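Local structure of xyloglucan-specific endo-beta-1,4-glucanase BoGH9A (Bacteroides ovatus, 6DHT) at residues A[77-86]-A[94-102]. The protein cleaves the beta-1,4-glucan backbone of xyloglucans internally, with retention of the beta-configuration, to release xyloglucan oligosaccharides. Sequence-based numbering, arbitrary orientation. Where two conformers were deposited one is given.
Sequences FSAVTTPGKY and SVTFLIKDS
The F97 ring has a partner on each face. On one lies CB of Y86, a CH-pi contact with CB 3.9 Å from the centroid of the F97 ring. CZ of F77 lies over the opposite face, also toward the rim. CE2 of F77 comes obliquely to CZ of F97 at 3.5 Å, and the two rings are inclined at 44°. The Y86 and F97 rings are tilted by only 24°, but their centroids are 5.7 Å apart and there is little stacking. With chi1 at 66°, F97 turns its ring toward the partner strand, and CZ meets Y86 CB. One face of the Y86 ring carries CG1 of V80. CD1 of I99 touches Y86 CE2 obliquely and reaches V80 CG1 at 3.5 Å.

The backbones form an antiparallel pair within the hairpin of strands 84-90 and 93-99. G84 and I99 exchange two hydrogen bonds, and Y86 and F97 exchange two more. K85 and L98 form the non-hydrogen-bonded pair between them and pack on the face opposite Y86, F97 and I99, K85 CB lying 3.7 Å from L98 CD2. I45 of the neighbouring strand 42-47 touches F77, Y86 and F97. V54 of strand 53-58 touches V80 and Y86.

The contact belongs to the N-terminal Ig-like domain, away from the predicted catalytic residues and the metal sites. Its chemistry is divided: four backbone bonds fix the strand register, while apolar contacts of F77 and V80 join the loop to the face carrying Y86, F97 and I99. Buried Y86 donates its OH to T82 O at 2.5 Å, from above the carbonyl plane, which ties the ring's outer end to that loop.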
loop_
_atom_site.group_PDB
_atom_site.type_symbol
_atom_site.label_atom_id
_atom_site.label_comp_id
_atom_site.label_asym_id
_atom_site.label_seq_id
_atom_site.Cartn_x
_atom_site.Cartn_y
_atom_site.Cartn_z
ATOM N N PHE A 77 -29.417 -1.094 2.941
ATOM C CA PHE A 77 -30.220 -0.996 1.727
ATOM C C PHE A 77 -29.592 -1.816 0.585
ATOM O O PHE A 77 -29.713 -1.489 -0.607
ATOM C CB PHE A 77 -30.407 0.471 1.328
ATOM C CG PHE A 77 -29.155 1.289 1.392
ATOM C CD1 PHE A 77 -28.711 1.801 2.588
ATOM C CD2 PHE A 77 -28.430 1.574 0.239
ATOM C CE1 PHE A 77 -27.531 2.560 2.655
ATOM C CE2 PHE A 77 -27.258 2.342 0.300
ATOM C CZ PHE A 77 -26.813 2.833 1.513
ATOM N N SER A 78 -28.950 -2.917 0.972
ATOM C CA SER A 78 -28.291 -3.824 0.024
ATOM C C SER A 78 -29.199 -4.300 -1.109
ATOM O O SER A 78 -28.745 -4.562 -2.219
ATOM C CB SER A 78 -27.728 -5.043 0.776
ATOM O OG SER A 78 -26.772 -4.680 1.744
ATOM N N ALA A 79 -30.504 -4.391 -0.836
ATOM C CA ALA A 79 -31.453 -4.889 -1.824
ATOM C C ALA A 79 -31.632 -3.942 -2.999
ATOM O O ALA A 79 -32.134 -4.332 -4.040
ATOM C CB ALA A 79 -32.793 -5.160 -1.158
ATOM N N VAL A 80 -31.199 -2.693 -2.858
ATOM C CA VAL A 80 -31.264 -1.785 -3.997
ATOM C C VAL A 80 -30.095 -2.129 -4.909
ATOM O O VAL A 80 -28.935 -1.978 -4.506
ATOM C CB VAL A 80 -31.185 -0.314 -3.580
ATOM C CG1 VAL A 80 -31.271 0.575 -4.795
ATOM C CG2 VAL A 80 -32.302 0.046 -2.580
ATOM N N THR A 81 -30.384 -2.604 -6.115
ATOM C CA THR A 81 -29.329 -3.095 -7.009
ATOM C C THR A 81 -29.299 -2.403 -8.373
ATOM O O THR A 81 -28.398 -2.640 -9.167
ATOM C CB THR A 81 -29.444 -4.607 -7.219
ATOM O OG1 THR A 81 -30.720 -4.896 -7.806
ATOM C CG2 THR A 81 -29.320 -5.359 -5.909
ATOM N N THR A 82 -30.276 -1.546 -8.657
ATOM C CA THR A 82 -30.305 -0.863 -9.941
ATOM C C THR A 82 -29.298 0.294 -9.981
ATOM O O THR A 82 -29.343 1.178 -9.118
ATOM C CB THR A 82 -31.725 -0.341 -10.263
ATOM O OG1 THR A 82 -32.623 -1.453 -10.312
ATOM C CG2 THR A 82 -31.744 0.359 -11.602
ATOM N N PRO A 83 -28.406 0.308 -10.995
ATOM C CA PRO A 83 -27.496 1.459 -11.117
ATOM C C PRO A 83 -28.228 2.789 -11.255
ATOM O O PRO A 83 -29.243 2.890 -11.950
ATOM C CB PRO A 83 -26.712 1.157 -12.397
ATOM C CG PRO A 83 -26.752 -0.324 -12.518
ATOM C CD PRO A 83 -28.108 -0.730 -11.998
ATOM N N GLY A 84 -27.706 3.809 -10.593
ATOM C CA GLY A 84 -28.335 5.113 -10.611
ATOM C C GLY A 84 -27.859 6.006 -9.490
ATOM O O GLY A 84 -26.960 5.635 -8.726
ATOM N N LYS A 85 -28.465 7.189 -9.391
ATOM C CA LYS A 85 -28.174 8.133 -8.318
ATOM C C LYS A 85 -29.363 8.162 -7.382
ATOM O O LYS A 85 -30.508 8.213 -7.837
ATOM C CB LYS A 85 -27.911 9.531 -8.885
ATOM C CG LYS A 85 -27.574 10.568 -7.837
ATOM C CD LYS A 85 -27.374 11.956 -8.447
ATOM C CE LYS A 85 -27.142 12.982 -7.358
ATOM N NZ LYS A 85 -26.834 14.345 -7.890
ATOM N N TYR A 86 -29.086 8.103 -6.086
ATOM C CA TYR A 86 -30.115 7.907 -5.067
ATOM C C TYR A 86 -29.948 8.913 -3.936
ATOM O O TYR A 86 -28.873 9.494 -3.751
ATOM C CB TYR A 86 -30.053 6.481 -4.500
ATOM C CG TYR A 86 -30.376 5.438 -5.526
ATOM C CD1 TYR A 86 -31.690 5.046 -5.755
ATOM C CD2 TYR A 86 -29.373 4.860 -6.286
ATOM C CE1 TYR A 86 -31.990 4.115 -6.698
ATOM C CE2 TYR A 86 -29.662 3.923 -7.236
ATOM C CZ TYR A 86 -30.984 3.546 -7.436
ATOM O OH TYR A 86 -31.305 2.612 -8.385
ATOM N N SER A 94 -29.893 14.140 4.915
ATOM C CA SER A 94 -29.816 13.364 3.688
ATOM C C SER A 94 -28.433 13.421 3.042
ATOM O O SER A 94 -27.635 14.308 3.319
ATOM C CB SER A 94 -30.877 13.834 2.692
ATOM O OG SER A 94 -30.546 15.104 2.163
ATOM N N VAL A 95 -28.166 12.424 2.203
ATOM C CA VAL A 95 -26.950 12.371 1.399
ATOM C C VAL A 95 -27.313 11.690 0.096
ATOM O O VAL A 95 -28.184 10.832 0.078
ATOM C CB VAL A 95 -25.795 11.595 2.090
ATOM C CG1 VAL A 95 -25.374 12.287 3.366
ATOM C CG2 VAL A 95 -26.180 10.154 2.371
ATOM N N THR A 96 -26.663 12.084 -0.997
ATOM C CA THR A 96 -26.857 11.402 -2.273
ATOM C C THR A 96 -25.704 10.428 -2.472
ATOM O O THR A 96 -24.598 10.673 -1.998
ATOM C CB THR A 96 -26.892 12.362 -3.475
ATOM O OG1 THR A 96 -25.615 12.984 -3.625
ATOM C CG2 THR A 96 -27.956 13.426 -3.285
ATOM N N PHE A 97 -25.973 9.335 -3.176
ATOM C CA PHE A 97 -24.927 8.356 -3.461
ATOM C C PHE A 97 -25.197 7.668 -4.781
ATOM O O PHE A 97 -26.297 7.740 -5.328
ATOM C CB PHE A 97 -24.844 7.332 -2.327
ATOM C CG PHE A 97 -26.060 6.451 -2.200
ATOM C CD1 PHE A 97 -26.132 5.249 -2.882
ATOM C CD2 PHE A 97 -27.130 6.818 -1.396
ATOM C CE1 PHE A 97 -27.244 4.418 -2.777
ATOM C CE2 PHE A 97 -28.239 5.994 -1.289
ATOM C CZ PHE A 97 -28.303 4.806 -1.966
ATOM N N LEU A 98 -24.181 6.980 -5.292
ATOM C CA LEU A 98 -24.272 6.294 -6.570
ATOM C C LEU A 98 -24.170 4.804 -6.383
ATOM O O LEU A 98 -23.396 4.316 -5.548
ATOM C CB LEU A 98 -23.143 6.741 -7.500
ATOM C CG LEU A 98 -23.090 8.213 -7.914
ATOM C CD1 LEU A 98 -21.886 8.472 -8.788
ATOM C CD2 LEU A 98 -24.345 8.618 -8.655
ATOM N N ILE A 99 -24.937 4.082 -7.195
ATOM C CA ILE A 99 -24.738 2.657 -7.394
ATOM C C ILE A 99 -24.309 2.532 -8.841
ATOM O O ILE A 99 -25.009 2.988 -9.736
ATOM C CB ILE A 99 -26.042 1.853 -7.158
ATOM C CG1 ILE A 99 -26.492 1.987 -5.704
ATOM C CG2 ILE A 99 -25.800 0.399 -7.514
ATOM C CD1 ILE A 99 -27.845 1.280 -5.399
ATOM N N LYS A 100 -23.139 1.954 -9.103
ATOM C CA LYS A 100 -22.640 1.906 -10.470
ATOM C C LYS A 100 -21.554 0.859 -10.603
ATOM O O LYS A 100 -20.895 0.503 -9.620
ATOM C CB LYS A 100 -22.082 3.261 -10.890
ATOM C CG LYS A 100 -20.877 3.687 -10.093
ATOM C CD LYS A 100 -20.513 5.139 -10.320
ATOM C CE LYS A 100 -19.837 5.381 -11.653
ATOM N NZ LYS A 100 -19.572 6.842 -11.833
ATOM N N ASP A 101 -21.399 0.341 -11.810
ATOM C CA ASP A 101 -20.233 -0.461 -12.134
ATOM C C ASP A 101 -18.941 0.348 -11.966
ATOM O O ASP A 101 -18.919 1.573 -12.104
ATOM C CB ASP A 101 -20.326 -0.946 -13.577
ATOM C CG ASP A 101 -21.411 -1.960 -13.779
ATOM O OD1 ASP A 101 -21.776 -2.661 -12.812
ATOM O OD2 ASP A 101 -21.866 -2.086 -14.936
ATOM N N SER A 102 -17.873 -0.382 -11.653
ATOM C CA SER A 102 -16.511 0.157 -11.621
ATOM C C SER A 102 -16.376 1.329 -10.664
ATOM O O SER A 102 -15.620 2.263 -10.919
ATOM C CB SER A 102 -16.091 0.584 -13.013
ATOM O OG SER A 102 -16.029 -0.546 -13.876
#